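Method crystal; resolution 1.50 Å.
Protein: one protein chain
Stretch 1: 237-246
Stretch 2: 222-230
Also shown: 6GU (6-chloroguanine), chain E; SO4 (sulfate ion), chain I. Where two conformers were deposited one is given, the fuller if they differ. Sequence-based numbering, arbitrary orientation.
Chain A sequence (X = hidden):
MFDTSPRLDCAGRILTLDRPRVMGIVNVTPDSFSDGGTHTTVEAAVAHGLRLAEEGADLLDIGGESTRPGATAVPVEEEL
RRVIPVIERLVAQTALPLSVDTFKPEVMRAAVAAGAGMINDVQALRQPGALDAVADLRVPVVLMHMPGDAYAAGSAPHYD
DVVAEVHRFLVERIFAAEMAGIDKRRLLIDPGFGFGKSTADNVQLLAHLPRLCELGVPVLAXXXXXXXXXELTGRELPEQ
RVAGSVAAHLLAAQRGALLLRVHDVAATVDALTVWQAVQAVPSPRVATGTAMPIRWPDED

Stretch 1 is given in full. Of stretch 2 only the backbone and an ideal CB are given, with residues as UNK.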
# COMPACT_ATOMS: atom_id res chain seq x y z
N LEU A 237 -5.38 15.88 -7.16
CA LEU A 237 -4.13 16.54 -6.76
C LEU A 237 -3.01 15.55 -6.48
O LEU A 237 -3.28 14.50 -5.90
CB LEU A 237 -4.34 17.51 -5.58
CG LEU A 237 -5.46 18.58 -5.76
CD1 LEU A 237 -5.73 19.32 -4.45
CD2 LEU A 237 -5.15 19.56 -6.91
N PRO A 238 -1.76 15.86 -6.92
CA PRO A 238 -0.65 14.92 -6.69
C PRO A 238 -0.55 14.45 -5.25
O PRO A 238 -0.36 13.27 -5.04
CB PRO A 238 0.58 15.73 -7.14
CG PRO A 238 0.05 16.63 -8.19
CD PRO A 238 -1.30 17.05 -7.66
N GLU A 239 -0.72 15.35 -4.27
CA GLU A 239 -0.62 15.01 -2.84
C GLU A 239 -1.71 14.03 -2.37
O GLU A 239 -1.57 13.48 -1.28
CB GLU A 239 -0.59 16.26 -1.92
CG GLU A 239 -0.04 17.54 -2.52
CD GLU A 239 -1.04 18.32 -3.34
OE1 GLU A 239 -0.85 18.43 -4.58
OE2 GLU A 239 -2.03 18.82 -2.76
N GLN A 240 -2.79 13.84 -3.15
CA GLN A 240 -3.92 12.95 -2.82
C GLN A 240 -3.65 11.55 -3.36
O GLN A 240 -4.42 10.63 -3.09
CB GLN A 240 -5.23 13.49 -3.46
CG GLN A 240 -5.66 14.85 -2.92
CD GLN A 240 -6.83 15.46 -3.67
OE1 GLN A 240 -7.04 15.24 -4.88
NE2 GLN A 240 -7.62 16.25 -2.96
N ARG A 241 -2.52 11.38 -4.09
CA ARG A 241 -2.20 10.12 -4.76
C ARG A 241 -1.20 9.26 -4.01
O ARG A 241 -0.68 8.29 -4.57
CB ARG A 241 -1.64 10.42 -6.16
CG ARG A 241 -2.63 11.12 -7.07
CD ARG A 241 -1.91 11.68 -8.27
NE ARG A 241 -2.81 12.50 -9.07
CZ ARG A 241 -2.45 13.20 -10.14
NH1 ARG A 241 -1.19 13.20 -10.54
NH2 ARG A 241 -3.35 13.89 -10.82
N VAL A 242 -0.98 9.56 -2.75
CA VAL A 242 0.02 8.81 -1.98
C VAL A 242 -0.36 7.33 -1.81
O VAL A 242 0.45 6.46 -2.12
CB VAL A 242 0.33 9.50 -0.66
CG1 VAL A 242 1.38 8.71 0.12
CG2 VAL A 242 0.76 10.95 -0.86
N ALA A 243 -1.59 7.02 -1.34
CA ALA A 243 -1.95 5.62 -1.15
C ALA A 243 -1.90 4.80 -2.44
O ALA A 243 -1.37 3.68 -2.45
CB ALA A 243 -3.32 5.51 -0.50
N GLY A 244 -2.42 5.35 -3.54
CA GLY A 244 -2.38 4.64 -4.82
C GLY A 244 -0.95 4.44 -5.32
O GLY A 244 -0.65 3.40 -5.93
N SER A 245 -0.08 5.43 -5.07
CA SER A 245 1.35 5.36 -5.47
C SER A 245 2.07 4.28 -4.67
O SER A 245 2.80 3.47 -5.24
CB SER A 245 2.02 6.71 -5.27
OG SER A 245 1.43 7.69 -6.12
N VAL A 246 1.83 4.23 -3.35
CA VAL A 246 2.46 3.22 -2.50
C VAL A 246 2.01 1.82 -2.96
O VAL A 246 2.84 0.93 -3.09
CB VAL A 246 2.16 3.49 -1.00
CG1 VAL A 246 2.65 2.34 -0.14
CG2 VAL A 246 2.79 4.80 -0.56
N UNK A 222 9.01 3.94 -11.49
CA UNK A 222 8.64 5.23 -10.91
C UNK A 222 7.21 5.57 -11.29
O UNK A 222 6.96 5.99 -12.41
CB UNK A 222 9.59 6.33 -11.37
N UNK A 223 6.24 5.39 -10.37
CA UNK A 223 4.85 5.73 -10.69
C UNK A 223 4.37 6.80 -9.72
O UNK A 223 3.18 7.15 -9.72
CB UNK A 223 3.95 4.50 -10.63
N UNK A 224 5.29 7.35 -8.95
CA UNK A 224 4.98 8.26 -7.85
C UNK A 224 4.15 9.49 -8.21
O UNK A 224 4.59 10.40 -8.90
CB UNK A 224 6.29 8.73 -7.22
N UNK A 225 2.92 9.52 -7.66
CA UNK A 225 1.95 10.61 -7.78
C UNK A 225 1.65 10.96 -9.23
O UNK A 225 1.20 12.08 -9.52
CB UNK A 225 2.46 11.85 -7.05
N UNK A 226 1.88 10.00 -10.13
CA UNK A 226 1.70 10.28 -11.54
C UNK A 226 0.23 10.33 -11.95
O UNK A 226 -0.65 9.81 -11.25
CB UNK A 226 2.43 9.23 -12.37
N UNK A 227 -0.04 10.98 -13.11
CA UNK A 227 -1.40 11.16 -13.62
C UNK A 227 -2.15 9.85 -13.68
O UNK A 227 -3.33 9.86 -13.34
CB UNK A 227 -1.37 11.80 -15.01
N UNK A 228 -1.52 8.75 -14.14
CA UNK A 228 -2.18 7.45 -14.24
C UNK A 228 -2.69 6.98 -12.91
O UNK A 228 -3.81 6.46 -12.85
CB UNK A 228 -1.23 6.40 -14.82
N UNK A 229 -1.92 7.23 -11.81
CA UNK A 229 -2.38 6.87 -10.46
C UNK A 229 -3.62 7.70 -10.12
O UNK A 229 -4.59 7.15 -9.59
CB UNK A 229 -1.28 7.09 -9.42
N UNK A 230 -3.58 8.99 -10.46
CA UNK A 230 -4.70 9.91 -10.27
C UNK A 230 -5.93 9.45 -11.03
O UNK A 230 -7.03 9.47 -10.47
CB UNK A 230 -4.31 11.32 -10.71
CL6 6GU E . 9.56 7.11 -13.89
N1 6GU E . 12.04 7.07 -13.93
C2 6GU E . 13.26 7.74 -13.97
N2 6GU E . 14.31 6.94 -14.14
N3 6GU E . 13.44 9.11 -13.89
C4 6GU E . 12.26 9.82 -13.79
C5 6GU E . 10.98 9.20 -13.76
C6 6GU E . 10.99 7.85 -13.84
N7 6GU E . 10.00 10.19 -13.67
C8 6GU E . 10.73 11.38 -13.65
N9 6GU E . 12.08 11.19 -13.71
S SO4 I . -1.01 15.70 -13.17
O1 SO4 I . -0.99 17.04 -12.57
O2 SO4 I . -0.63 15.78 -14.59
O3 SO4 I . -0.05 14.86 -12.46
O4 SO4 I . -2.35 15.14 -13.11

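Position 222 lies out of reach of stretch 1, so the constraint comes from the ligand: an ideal CB would sit 2.6 Å from CL6 of 6-chloroguanine, a clash. With phi/psi of -130/102 the backbone alone would admit most residues, but the chlorine argues for no side chain. The residue is Gly222, whose O lies 3.2 Å from the ligand CL6.

At 223 the CA-to-CB bond points toward stretch 1, yet no atom of that stretch lies within 5.5 Å of the ideal CB. Many side chains would fit. Leu223 is found, and its side chain comes no nearer than 5.5 Å; its backbone O accepts from N of 226 at 3.2 Å, closing a type II turn.

Position 224 points away, its ideal CB 5.1 Å from Ser245 OG, so stretch 1 selects little. It is Ser224, with OG hydrogen-bonded elsewhere in the structure.

Position 225 has phi/psi of 55/24, a left-handed conformation that favours glycine, asparagine or aspartate but does not exclude others. Its CB points sideways, 3.7 Å from Pro238 O and 4.4 Å from both Ser245 OG and Arg241 CB, so a side chain starts beside stretch 1 and can run along it; a short one would suit as well, and a long, flexible one could pass Pro238 and reach Glu239 and Val242. The backbone is fixed independently: N of 225 donates to Ser245 OG (2.8 Å, 154°), and O of 225 accepts from Arg241 NH1 (2.8 Å, 158°). Ser245 OG in turn donates to Arg241 O at 2.7 Å, so one hydroxyl both gives and receives. The residue is Arg225, extended after chi1 of -58°. Its CG lies 3.5 Å from Pro238 O; Glu239 CA sits over one face of the guanidinium, 4.0 Å from Arg225 NH1, and Val242 CG2 is 3.9 Å from Arg225 NH2.

Position 226 points away and precedes a helix as its N-cap. Serine, threonine, aspartate or asparagine would be usual there, while a long polar chain could reach toward the ligand. Lys226 takes the second course, although NZ lies too close to CL6 in the model for its place to be sure.

At 227 CB points away, 4.7 Å from Arg241 NH1, and the sulfate is nearby; a long basic residue would suit the anion. Arg227 places NH2 2.8 Å from sulfate O2, with O4 over one guanidinium face. Arg241 donates to the same ion, NH1 to O3 and NH2 to O4, each at 2.8 Å.

Position 228 points away with nothing of stretch 1 within 5.5 Å, leaving the choice wide; it is Ser228.

Position 229 points toward the helix, 4.3 Å from Ser245 OG and 4.9 Å from Gly244 C. The absent side chain at Gly244 leaves a hollow for valine, isoleucine or leucine. Ile229 places CG2 3.6 Å from Gly244 C and equally close to Ser245 N; a CB on Gly244 would be 2.9 Å from this CG2.

At 230 an ideal CB would lie 2.5 Å from Arg241 NE, so only glycine fits this arrangement. Gly230 brings CA to 3.4 Å from Arg241 NE, its N lying over one guanidinium face.

Stretch 2, residues 222-230: GLSRKRSIG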
# COMPACT_ATOMS: atom_id res chain seq x y z
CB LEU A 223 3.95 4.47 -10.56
CG LEU A 223 4.24 3.28 -11.47
CD1 LEU A 223 4.84 2.13 -10.68
CD2 LEU A 223 2.99 2.78 -12.11
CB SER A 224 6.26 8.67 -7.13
OG SER A 224 5.91 9.32 -5.93
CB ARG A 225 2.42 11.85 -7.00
CG ARG A 225 2.65 11.57 -5.51
CD ARG A 225 3.18 12.84 -4.89
NE ARG A 225 3.36 12.73 -3.44
CZ ARG A 225 3.41 13.78 -2.63
NH1 ARG A 225 3.34 15.01 -3.12
NH2 ARG A 225 3.54 13.61 -1.32
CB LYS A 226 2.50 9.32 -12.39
CG LYS A 226 4.01 9.60 -12.21
CD LYS A 226 4.86 8.83 -13.15
CE LYS A 226 6.25 9.45 -13.12
NZ LYS A 226 7.18 8.61 -13.85
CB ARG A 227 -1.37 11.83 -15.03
CG ARG A 227 -2.75 12.01 -15.67
CD ARG A 227 -2.70 12.66 -17.05
NE ARG A 227 -2.15 14.02 -16.99
CZ ARG A 227 -2.87 15.13 -16.88
NH1 ARG A 227 -4.20 15.07 -16.87
NH2 ARG A 227 -2.27 16.31 -16.81
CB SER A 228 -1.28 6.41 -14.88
OG SER A 228 -1.12 6.76 -16.24
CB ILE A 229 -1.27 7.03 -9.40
CG1 ILE A 229 -0.03 6.17 -9.76
CG2 ILE A 229 -1.80 6.69 -8.02
CD1 ILE A 229 -0.26 4.63 -10.03
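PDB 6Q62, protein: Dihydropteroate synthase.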